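PDB 2D5K: Dps family protein from Staphylococcus aureus subsp. aureus, which probably oxidises and stores iron within a hollow shell of twelve four-helix-bundle subunits and, as in other Dps proteins, compacts the nucleoid. Local coordinates for residues B[61-64]-B[69-72]; B[49-54]-B[133-138]; B[6-11]-B[120-125]. All coordinates share one frame; numbering follows the deposited sequence.

Two contacts join helices of one ferritin-like bundle and one folds a loop back on a helix. Along the chain, interaction 1 falls within the span bridged by each of the other two, while the segments of interactions 2 and 3 alternate. Interactions 1 and 3, centres about 12 Å apart, touch: Arg-62 on helix 38-65 forms a salt bridge with Asp-122. They make one linked region at an end of the bundle that also meets other subunits. Interaction 2 is nearer the middle, its centre about 18 Å from that of interaction 1 and 19 Å from that of interaction 3. It touches neither, but helices 38-65 and 123-147 run from it to them.

Interaction 1 of 3, residues B[61-64]-B[69-72]; sequences ERIL and NPVG
Apolar packing of a proline ring against the last turns of a helix defines this contact, in which Pro-70, in the loop leading to helix 74-80, folds back onto Ile-63 and Leu-64 near the end of helix 38-65. The chain thus closes a short turn on itself at one end of the ferritin-like bundle. Leu-64 supplies the tightest point: its methyl CD2 lies 3.4 Å from Pro-70 CD, closer than usual for two carbons, and its branch point CG lies 3.5 Å from Pro-70 CG. The leucine side chain and the ring cross at about a right angle, with CG and CD2 of Leu-64 against CG and CD of the ring. Ile-63 meets the loop differently. With CG1 turned beside its own backbone N (chi1 -71°), CG2 is sent out toward the loop backbone, where it rests 3.5 Å from Asn-69 N and 3.7 Å from Pro-70 N. The same isoleucine extends its longer branch so that CD1 comes 4.1 Å from Pro-70 CA, and the two branches lie side by side against the start of the proline. Asn-13 of helix 5-32 also holds the loop backbone, bonding to Asn-69 O and Val-71 N. In a neighbouring subunit Tyr-32 OH bonds to Pro-70 O, and Trp-31 packs on both Leu-64 and Pro-70. Nearby Glu-61 bonds to His-42 of that subunit, at the kind of interface where Dps proteins usually carry their ferroxidase site. No hydrogen bond crosses between 61-64 and 69-72, and the proline nitrogen has no hydrogen to donate. Shape and burial of hydrocarbon therefore set the fit here, while the polar backbone bonds to Asn-13 and to Tyr-32 of the neighbouring subunit probably fix the course of the loop.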
ATOM      1  N   GLU B  61       4.605 -29.659  -3.797  1.00 19.05           N
ATOM      2  CA  GLU B  61       3.214 -29.780  -3.372  1.00 19.35           C
ATOM      3  C   GLU B  61       2.323 -30.380  -4.455  1.00 19.07           C
ATOM      4  O   GLU B  61       1.210 -30.818  -4.172  1.00 19.27           O
ATOM      5  CB  GLU B  61       2.669 -28.430  -2.908  1.00 21.51           C
ATOM      6  CG  GLU B  61       3.500 -27.826  -1.779  1.00 22.67           C
ATOM      7  CD  GLU B  61       2.732 -26.838  -0.929  1.00 23.39           C
ATOM      8  OE1 GLU B  61       1.864 -26.122  -1.469  1.00 22.83           O
ATOM      9  OE2 GLU B  61       3.012 -26.768   0.287  1.00 24.11           O
ATOM     10  N   ARG B  62       2.807 -30.396  -5.694  1.00 17.67           N
ATOM     11  CA  ARG B  62       2.037 -31.009  -6.770  1.00 17.49           C
ATOM     12  C   ARG B  62       2.231 -32.509  -6.604  1.00 18.39           C
ATOM     13  O   ARG B  62       1.291 -33.291  -6.749  1.00 19.36           O
ATOM     14  CB  ARG B  62       2.543 -30.566  -8.147  1.00 16.49           C
ATOM     15  CG  ARG B  62       1.928 -31.360  -9.310  1.00 17.03           C
ATOM     16  CD  ARG B  62       0.394 -31.318  -9.272  1.00 16.72           C
ATOM     17  NE  ARG B  62      -0.205 -32.204 -10.275  1.00 15.92           N
ATOM     18  CZ  ARG B  62      -1.494 -32.523 -10.313  1.00 17.93           C
ATOM     19  NH1 ARG B  62      -2.329 -32.030  -9.405  1.00 15.20           N
ATOM     20  NH2 ARG B  62      -1.951 -33.346 -11.251  1.00 14.48           N
ATOM     21  N   ILE B  63       3.464 -32.908  -6.297  1.00 19.08           N
ATOM     22  CA  ILE B  63       3.777 -34.314  -6.084  1.00 18.84           C
ATOM     23  C   ILE B  63       2.871 -34.832  -4.971  1.00 20.85           C
ATOM     24  O   ILE B  63       2.383 -35.964  -5.027  1.00 20.55           O
ATOM     25  CB  ILE B  63       5.259 -34.511  -5.677  1.00 18.92           C
ATOM     26  CG1 ILE B  63       6.172 -34.228  -6.876  1.00 17.70           C
ATOM     27  CG2 ILE B  63       5.483 -35.929  -5.182  1.00 17.21           C
ATOM     28  CD1 ILE B  63       7.652 -34.337  -6.565  1.00 17.26           C
ATOM     29  N   LEU B  64       2.645 -33.995  -3.964  1.00 21.21           N
ATOM     30  CA  LEU B  64       1.783 -34.366  -2.848  1.00 22.71           C
ATOM     31  C   LEU B  64       0.343 -34.485  -3.341  1.00 21.91           C
ATOM     32  O   LEU B  64      -0.389 -35.396  -2.950  1.00 22.17           O
ATOM     33  CB  LEU B  64       1.872 -33.311  -1.741  1.00 23.02           C
ATOM     34  CG  LEU B  64       3.243 -33.157  -1.071  1.00 24.70           C
ATOM     35  CD1 LEU B  64       3.283 -31.873  -0.255  1.00 24.01           C
ATOM     36  CD2 LEU B  64       3.529 -34.371  -0.193  1.00 24.45           C
ATOM     37  N   ASN B  69       5.741 -38.731  -3.077  1.00 23.03           N
ATOM     38  CA  ASN B  69       6.643 -38.267  -2.021  1.00 23.13           C
ATOM     39  C   ASN B  69       7.702 -37.303  -2.554  1.00 22.85           C
ATOM     40  O   ASN B  69       8.618 -37.712  -3.269  1.00 21.01           O
ATOM     41  CB  ASN B  69       7.356 -39.463  -1.383  1.00 22.82           C
ATOM     42  CG  ASN B  69       6.408 -40.383  -0.651  1.00 25.15           C
ATOM     43  OD1 ASN B  69       6.606 -41.597  -0.622  1.00 29.23           O
ATOM     44  ND2 ASN B  69       5.377 -39.812  -0.043  1.00 23.64           N
ATOM     45  N   PRO B  70       7.604 -36.011  -2.198  1.00 22.58           N
ATOM     46  CA  PRO B  70       8.589 -35.031  -2.671  1.00 24.93           C
ATOM     47  C   PRO B  70       9.927 -35.307  -2.005  1.00 25.15           C
ATOM     48  O   PRO B  70       9.963 -35.599  -0.809  1.00 24.51           O
ATOM     49  CB  PRO B  70       8.014 -33.690  -2.201  1.00 24.37           C
ATOM     50  CG  PRO B  70       6.569 -33.980  -1.900  1.00 26.88           C
ATOM     51  CD  PRO B  70       6.588 -35.368  -1.349  1.00 24.16           C
ATOM     52  N   VAL B  71      11.022 -35.228  -2.759  1.00 26.53           N
ATOM     53  CA  VAL B  71      12.339 -35.460  -2.171  1.00 28.06           C
ATOM     54  C   VAL B  71      12.519 -34.442  -1.051  1.00 28.50           C
ATOM     55  O   VAL B  71      12.552 -33.235  -1.300  1.00 27.09           O
ATOM     56  CB  VAL B  71      13.476 -35.295  -3.210  1.00 28.72           C
ATOM     57  CG1 VAL B  71      13.505 -36.493  -4.138  1.00 30.96           C
ATOM     58  CG2 VAL B  71      13.274 -34.022  -4.014  1.00 27.95           C
ATOM     59  N   GLY B  72      12.634 -34.932   0.182  1.00 29.26           N
ATOM     60  CA  GLY B  72      12.763 -34.038   1.319  1.00 27.96           C
ATOM     61  C   GLY B  72      14.103 -33.908   2.023  1.00 25.46           C
ATOM     62  O   GLY B  72      14.137 -33.492   3.177  1.00 26.78           O
TER

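Interaction 2 of 3, residues B[49-54]-B[133-138]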
ATOM      1  N   TYR B  49      17.366 -17.072  -6.851  1.00 14.56           N
ATOM      2  CA  TYR B  49      17.141 -18.108  -5.859  1.00 14.61           C
ATOM      3  C   TYR B  49      15.774 -17.970  -5.199  1.00 15.39           C
ATOM      4  O   TYR B  49      15.210 -18.961  -4.751  1.00 15.59           O
ATOM      5  CB  TYR B  49      18.287 -18.228  -4.823  1.00 15.42           C
ATOM      6  CG  TYR B  49      18.617 -17.057  -3.910  1.00 16.48           C
ATOM      7  CD1 TYR B  49      17.680 -16.534  -3.012  1.00 17.22           C
ATOM      8  CD2 TYR B  49      19.915 -16.548  -3.872  1.00 16.06           C
ATOM      9  CE1 TYR B  49      18.046 -15.531  -2.090  1.00 17.79           C
ATOM     10  CE2 TYR B  49      20.285 -15.555  -2.966  1.00 17.90           C
ATOM     11  CZ  TYR B  49      19.353 -15.052  -2.080  1.00 18.40           C
ATOM     12  OH  TYR B  49      19.747 -14.074  -1.189  1.00 18.91           O
ATOM     13  N   ASN B  50      15.221 -16.761  -5.166  1.00 17.06           N
ATOM     14  CA  ASN B  50      13.887 -16.599  -4.592  1.00 18.14           C
ATOM     15  C   ASN B  50      12.908 -17.310  -5.529  1.00 20.08           C
ATOM     16  O   ASN B  50      11.947 -17.945  -5.088  1.00 19.18           O
ATOM     17  CB  ASN B  50      13.509 -15.121  -4.467  1.00 21.04           C
ATOM     18  CG  ASN B  50      14.168 -14.448  -3.276  1.00 22.28           C
ATOM     19  OD1 ASN B  50      14.502 -15.100  -2.286  1.00 23.34           O
ATOM     20  ND2 ASN B  50      14.341 -13.133  -3.361  1.00 24.55           N
ATOM     21  N   GLU B  51      13.165 -17.215  -6.829  1.00 18.72           N
ATOM     22  CA  GLU B  51      12.311 -17.870  -7.804  1.00 20.29           C
ATOM     23  C   GLU B  51      12.496 -19.381  -7.702  1.00 18.51           C
ATOM     24  O   GLU B  51      11.539 -20.142  -7.833  1.00 18.85           O
ATOM     25  CB  GLU B  51      12.648 -17.378  -9.212  1.00 22.46           C
ATOM     26  CG  GLU B  51      11.956 -18.136 -10.322  1.00 27.72           C
ATOM     27  CD  GLU B  51      11.972 -17.372 -11.631  1.00 30.18           C
ATOM     28  OE1 GLU B  51      12.976 -16.682 -11.906  1.00 29.49           O
ATOM     29  OE2 GLU B  51      10.982 -17.466 -12.389  1.00 35.79           O
ATOM     30  N   ALA B  52      13.729 -19.811  -7.457  1.00 17.81           N
ATOM     31  CA  ALA B  52      14.022 -21.233  -7.326  1.00 16.86           C
ATOM     32  C   ALA B  52      13.235 -21.831  -6.167  1.00 18.28           C
ATOM     33  O   ALA B  52      12.690 -22.933  -6.279  1.00 18.24           O
ATOM     34  CB  ALA B  52      15.517 -21.447  -7.100  1.00 14.88           C
ATOM     35  N   SER B  53      13.178 -21.107  -5.053  1.00 18.49           N
ATOM     36  CA  SER B  53      12.453 -21.593  -3.879  1.00 19.79           C
ATOM     37  C   SER B  53      10.970 -21.752  -4.195  1.00 18.42           C
ATOM     38  O   SER B  53      10.327 -22.679  -3.708  1.00 18.68           O
ATOM     39  CB  SER B  53      12.642 -20.637  -2.692  1.00 21.45           C
ATOM     40  OG  SER B  53      12.090 -19.355  -2.954  1.00 24.82           O
ATOM     41  N   GLN B  54      10.429 -20.849  -5.009  1.00 19.29           N
ATOM     42  CA  GLN B  54       9.020 -20.927  -5.388  1.00 20.88           C
ATOM     43  C   GLN B  54       8.760 -22.198  -6.198  1.00 20.71           C
ATOM     44  O   GLN B  54       7.733 -22.859  -6.009  1.00 18.96           O
ATOM     45  CB  GLN B  54       8.609 -19.704  -6.209  1.00 23.88           C
ATOM     46  CG  GLN B  54       8.741 -18.382  -5.471  1.00 30.40           C
ATOM     47  CD  GLN B  54       8.210 -17.215  -6.278  1.00 35.27           C
ATOM     48  OE1 GLN B  54       8.680 -16.941  -7.387  1.00 38.30           O
ATOM     49  NE2 GLN B  54       7.220 -16.519  -5.726  1.00 38.45           N
ATOM     50  N   GLN B 133       9.596 -23.675 -17.697  1.00 12.67           N
ATOM     51  CA  GLN B 133      10.396 -23.556 -18.912  1.00 12.19           C
ATOM     52  C   GLN B 133      10.324 -22.133 -19.467  1.00 12.40           C
ATOM     53  O   GLN B 133      11.302 -21.622 -20.013  1.00 13.03           O
ATOM     54  CB  GLN B 133       9.915 -24.559 -19.964  1.00 12.81           C
ATOM     55  CG  GLN B 133      10.820 -24.647 -21.194  1.00 13.51           C
ATOM     56  CD  GLN B 133      10.315 -25.651 -22.206  1.00 13.82           C
ATOM     57  OE1 GLN B 133       9.126 -25.683 -22.513  1.00 13.83           O
ATOM     58  NE2 GLN B 133      11.221 -26.475 -22.740  1.00 13.82           N
ATOM     59  N   THR B 134       9.164 -21.499 -19.326  1.00 11.06           N
ATOM     60  CA  THR B 134       8.978 -20.131 -19.801  1.00 11.96           C
ATOM     61  C   THR B 134      10.002 -19.207 -19.138  1.00 12.79           C
ATOM     62  O   THR B 134      10.710 -18.454 -19.811  1.00 12.67           O
ATOM     63  CB  THR B 134       7.563 -19.597 -19.457  1.00 11.35           C
ATOM     64  OG1 THR B 134       6.568 -20.398 -20.111  1.00 12.46           O
ATOM     65  CG2 THR B 134       7.418 -18.145 -19.905  1.00 12.92           C
ATOM     66  N   SER B 135      10.074 -19.270 -17.813  1.00 13.21           N
ATOM     67  CA  SER B 135      11.003 -18.422 -17.067  1.00 13.96           C
ATOM     68  C   SER B 135      12.458 -18.815 -17.303  1.00 12.92           C
ATOM     69  O   SER B 135      13.329 -17.951 -17.451  1.00 13.13           O
ATOM     70  CB  SER B 135      10.688 -18.488 -15.574  1.00 15.49           C
ATOM     71  OG  SER B 135      11.621 -17.712 -14.840  1.00 23.51           O
ATOM     72  N   VAL B 136      12.725 -20.115 -17.334  1.00 13.01           N
ATOM     73  CA  VAL B 136      14.084 -20.598 -17.572  1.00 13.00           C
ATOM     74  C   VAL B 136      14.622 -20.074 -18.907  1.00 12.78           C
ATOM     75  O   VAL B 136      15.743 -19.555 -18.985  1.00 13.04           O
ATOM     76  CB  VAL B 136      14.124 -22.148 -17.558  1.00 12.54           C
ATOM     77  CG1 VAL B 136      15.442 -22.656 -18.138  1.00 13.24           C
ATOM     78  CG2 VAL B 136      13.953 -22.649 -16.121  1.00 13.05           C
ATOM     79  N   ASP B 137      13.823 -20.200 -19.960  1.00 11.93           N
ATOM     80  CA  ASP B 137      14.245 -19.737 -21.279  1.00 13.24           C
ATOM     81  C   ASP B 137      14.440 -18.226 -21.323  1.00 13.32           C
ATOM     82  O   ASP B 137      15.365 -17.727 -21.965  1.00 13.73           O
ATOM     83  CB  ASP B 137      13.222 -20.150 -22.346  1.00 13.85           C
ATOM     84  CG  ASP B 137      13.241 -21.643 -22.628  1.00 16.15           C
ATOM     85  OD1 ASP B 137      14.178 -22.329 -22.165  1.00 16.92           O
ATOM     86  OD2 ASP B 137      12.322 -22.128 -23.326  1.00 16.33           O
ATOM     87  N   LYS B 138      13.561 -17.498 -20.646  1.00 12.23           N
ATOM     88  CA  LYS B 138      13.646 -16.042 -20.614  1.00 13.52           C
ATOM     89  C   LYS B 138      14.944 -15.621 -19.933  1.00 13.62           C
ATOM     90  O   LYS B 138      15.690 -14.790 -20.452  1.00 13.84           O
ATOM     91  CB  LYS B 138      12.442 -15.474 -19.861  1.00 14.09           C
ATOM     92  CG  LYS B 138      12.355 -13.962 -19.854  1.00 18.70           C
ATOM     93  CD  LYS B 138      11.065 -13.517 -19.172  1.00 21.63           C
ATOM     94  CE  LYS B 138      10.898 -12.006 -19.217  1.00 27.66           C
ATOM     95  NZ  LYS B 138       9.644 -11.568 -18.524  1.00 27.98           N
TER
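Two long helices of the ferritin-like four-helix bundle, 38-65 and 123-147, are bridged near the bundle's waist by a single carboxylate-hydroxyl pair, Glu-51 and Ser-135. The helices are well separated here: Glu-51 CA and Ser-135 CA are 9.4 Å apart, and the bond that joins them is made entirely by side chains. Both residues are partly exposed, which makes this a surface pair and not a piece of the bundle's core. Glu-51 crosses most of the distance. Its CG stands anti to the backbone N (chi1 172°) and the chain stays extended past CG, which carries the carboxylate straight out from the helix. Ser-135 turns its hydroxyl to meet it, again opposite its own N (chi1 178°). Ser-135 OG donates to Glu-51 OE2 over a short 2.5 Å, approaching from above the carboxylate plane, 38° out of it. The second oxygen is less well placed, since Glu-51 OE1 is 3.4 Å from Ser-135 OG at a poor angle and makes no bond with it. That oxygen is bonded instead to NE2 of His-139, one turn further along helix 123-147. On the far side of helix 123-147, Asp-137 is bonded to Ser-107 of helix 92-120 and salt-bridged to Arg-62 of a neighbouring subunit, so this level of the bundle also faces the assembly. With only 66 Å² buried between the segments, the link depends on polarity rather than packing. Held at both oxygens by separate residues of helix 123-147, the carboxylate should be restricted in rotation, and donation from Ser-135 would be consistent with its being ionised.

Interaction 3 of 3, residues B[6-11]-B[120-125]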
ATOM      1  N   GLN B   6       3.437 -42.169 -12.043  1.00 26.05           N
ATOM      2  CA  GLN B   6       4.732 -42.416 -11.422  1.00 26.82           C
ATOM      3  C   GLN B   6       5.860 -41.793 -12.240  1.00 25.07           C
ATOM      4  O   GLN B   6       6.812 -41.243 -11.681  1.00 24.96           O
ATOM      5  CB  GLN B   6       4.965 -43.924 -11.278  1.00 29.74           C
ATOM      6  CG  GLN B   6       3.989 -44.628 -10.334  1.00 34.19           C
ATOM      7  CD  GLN B   6       2.535 -44.512 -10.776  1.00 37.31           C
ATOM      8  OE1 GLN B   6       2.164 -44.953 -11.865  1.00 36.79           O
ATOM      9  NE2 GLN B   6       1.706 -43.913  -9.926  1.00 38.87           N
ATOM     10  N   ASP B   7       5.756 -41.890 -13.562  1.00 22.65           N
ATOM     11  CA  ASP B   7       6.767 -41.323 -14.446  1.00 21.51           C
ATOM     12  C   ASP B   7       6.807 -39.810 -14.278  1.00 19.74           C
ATOM     13  O   ASP B   7       7.874 -39.198 -14.330  1.00 20.07           O
ATOM     14  CB  ASP B   7       6.465 -41.650 -15.913  1.00 21.71           C
ATOM     15  CG  ASP B   7       6.570 -43.132 -16.219  1.00 25.00           C
ATOM     16  OD1 ASP B   7       7.505 -43.779 -15.709  1.00 25.95           O
ATOM     17  OD2 ASP B   7       5.723 -43.642 -16.984  1.00 27.41           O
ATOM     18  N   VAL B   8       5.636 -39.207 -14.088  1.00 19.25           N
ATOM     19  CA  VAL B   8       5.554 -37.761 -13.918  1.00 17.85           C
ATOM     20  C   VAL B   8       6.166 -37.345 -12.582  1.00 19.05           C
ATOM     21  O   VAL B   8       6.871 -36.340 -12.503  1.00 17.69           O
ATOM     22  CB  VAL B   8       4.092 -37.272 -13.992  1.00 18.07           C
ATOM     23  CG1 VAL B   8       4.040 -35.753 -13.891  1.00 18.25           C
ATOM     24  CG2 VAL B   8       3.465 -37.727 -15.306  1.00 19.05           C
ATOM     25  N   VAL B   9       5.901 -38.118 -11.532  1.00 17.94           N
ATOM     26  CA  VAL B   9       6.463 -37.805 -10.221  1.00 19.49           C
ATOM     27  C   VAL B   9       7.987 -37.793 -10.312  1.00 20.15           C
ATOM     28  O   VAL B   9       8.652 -36.963  -9.694  1.00 19.42           O
ATOM     29  CB  VAL B   9       6.017 -38.833  -9.161  1.00 19.83           C
ATOM     30  CG1 VAL B   9       6.796 -38.625  -7.863  1.00 20.17           C
ATOM     31  CG2 VAL B   9       4.529 -38.678  -8.899  1.00 19.38           C
ATOM     32  N   LYS B  10       8.532 -38.720 -11.092  1.00 20.46           N
ATOM     33  CA  LYS B  10       9.973 -38.816 -11.287  1.00 21.85           C
ATOM     34  C   LYS B  10      10.483 -37.516 -11.918  1.00 20.82           C
ATOM     35  O   LYS B  10      11.532 -36.995 -11.532  1.00 18.50           O
ATOM     36  CB  LYS B  10      10.284 -40.011 -12.194  1.00 25.75           C
ATOM     37  CG  LYS B  10      11.757 -40.341 -12.363  1.00 33.62           C
ATOM     38  CD  LYS B  10      12.459 -39.375 -13.301  1.00 37.98           C
ATOM     39  CE  LYS B  10      13.822 -39.910 -13.701  1.00 40.83           C
ATOM     40  NZ  LYS B  10      13.693 -41.240 -14.362  1.00 42.55           N
ATOM     41  N   GLU B  11       9.737 -37.002 -12.893  1.00 18.50           N
ATOM     42  CA  GLU B  11      10.107 -35.758 -13.565  1.00 17.65           C
ATOM     43  C   GLU B  11       9.988 -34.573 -12.608  1.00 17.15           C
ATOM     44  O   GLU B  11      10.809 -33.655 -12.641  1.00 16.90           O
ATOM     45  CB  GLU B  11       9.213 -35.515 -14.785  1.00 18.87           C
ATOM     46  CG  GLU B  11       9.421 -36.500 -15.928  1.00 20.04           C
ATOM     47  CD  GLU B  11      10.867 -36.566 -16.382  1.00 22.72           C
ATOM     48  OE1 GLU B  11      11.507 -35.498 -16.495  1.00 20.70           O
ATOM     49  OE2 GLU B  11      11.360 -37.688 -16.634  1.00 23.07           O
ATOM     50  N   ALA B 120       0.813 -38.862 -19.968  1.00 19.50           N
ATOM     51  CA  ALA B 120       0.277 -39.524 -18.787  1.00 19.71           C
ATOM     52  C   ALA B 120      -1.075 -38.941 -18.390  1.00 18.89           C
ATOM     53  O   ALA B 120      -1.762 -39.474 -17.517  1.00 18.40           O
ATOM     54  CB  ALA B 120       1.261 -39.393 -17.633  1.00 20.64           C
ATOM     55  N   GLY B 121      -1.453 -37.846 -19.037  1.00 17.52           N
ATOM     56  CA  GLY B 121      -2.721 -37.215 -18.729  1.00 18.25           C
ATOM     57  C   GLY B 121      -2.639 -36.305 -17.516  1.00 17.98           C
ATOM     58  O   GLY B 121      -3.667 -35.899 -16.975  1.00 17.87           O
ATOM     59  N   ASP B 122      -1.423 -35.995 -17.073  1.00 15.63           N
ATOM     60  CA  ASP B 122      -1.247 -35.107 -15.926  1.00 15.50           C
ATOM     61  C   ASP B 122      -1.039 -33.722 -16.510  1.00 14.61           C
ATOM     62  O   ASP B 122       0.088 -33.247 -16.656  1.00 12.84           O
ATOM     63  CB  ASP B 122      -0.027 -35.505 -15.097  1.00 16.36           C
ATOM     64  CG  ASP B 122       0.076 -34.713 -13.807  1.00 16.90           C
ATOM     65  OD1 ASP B 122      -0.574 -33.646 -13.710  1.00 13.86           O
ATOM     66  OD2 ASP B 122       0.809 -35.145 -12.894  1.00 17.52           O
ATOM     67  N   ASP B 123      -2.144 -33.074 -16.846  1.00 14.95           N
ATOM     68  CA  ASP B 123      -2.095 -31.760 -17.459  1.00 15.03           C
ATOM     69  C   ASP B 123      -1.724 -30.647 -16.492  1.00 14.82           C
ATOM     70  O   ASP B 123      -1.277 -29.580 -16.913  1.00 14.53           O
ATOM     71  CB  ASP B 123      -3.434 -31.495 -18.140  1.00 17.70           C
ATOM     72  CG  ASP B 123      -3.824 -32.630 -19.074  1.00 21.35           C
ATOM     73  OD1 ASP B 123      -3.036 -32.927 -19.993  1.00 22.73           O
ATOM     74  OD2 ASP B 123      -4.900 -33.235 -18.882  1.00 23.84           O
ATOM     75  N   VAL B 124      -1.901 -30.896 -15.199  1.00 14.40           N
ATOM     76  CA  VAL B 124      -1.544 -29.902 -14.192  1.00 15.46           C
ATOM     77  C   VAL B 124      -0.018 -29.837 -14.094  1.00 15.03           C
ATOM     78  O   VAL B 124       0.569 -28.756 -14.142  1.00 14.36           O
ATOM     79  CB  VAL B 124      -2.132 -30.261 -12.810  1.00 14.58           C
ATOM     80  CG1 VAL B 124      -1.506 -29.383 -11.725  1.00 14.41           C
ATOM     81  CG2 VAL B 124      -3.645 -30.060 -12.829  1.00 13.65           C
ATOM     82  N   SER B 125       0.622 -30.993 -13.961  1.00 14.59           N
ATOM     83  CA  SER B 125       2.081 -31.024 -13.872  1.00 15.03           C
ATOM     84  C   SER B 125       2.670 -30.508 -15.174  1.00 15.22           C
ATOM     85  O   SER B 125       3.687 -29.815 -15.177  1.00 13.90           O
ATOM     86  CB  SER B 125       2.577 -32.446 -13.601  1.00 15.21           C
ATOM     87  OG  SER B 125       2.174 -32.880 -12.310  1.00 15.23           O
TER
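Within 6-11, Val-8 makes the contact with the turn at 120-125, and its two methyls divide the work. CG1, opposite the backbone N (chi1 -177°), comes 3.4 Å from Asp-122 OD2 and 3.6 Å from Ser-125 CB. CG2, beside that N, packs on Ala-120 CB at 3.6 Å. The isopropyl group thus packs between Ala-120 on one branch and Asp-122 with Ser-125 on the other. Asp-122 is the N-cap of helix 123-147. Its CG is swung away from its own N (chi1 -173°), which brings the carboxylate back over the first helical turn. Ser-125 N donates to Asp-122 OD1 at 2.9 Å, nearly straight at 169°, while Ser-125 OG donates to OD2 at 2.7 Å; both come from above the carboxylate plane. Arg-62 NH2 also salt-bridges OD1 and Gln-5 NE2 bonds OD2, so the carboxylate is probably held in place while Val-8 CG1 packs against it. Gly-121, at positive phi, ends the preceding helix in a Schellman motif and lets the chain reverse tightly. The contact sits where helix 92-120 hands over to helix 123-147, with helix 5-32 alongside and helix 38-65 close by, its Ile-63 touching Val-9.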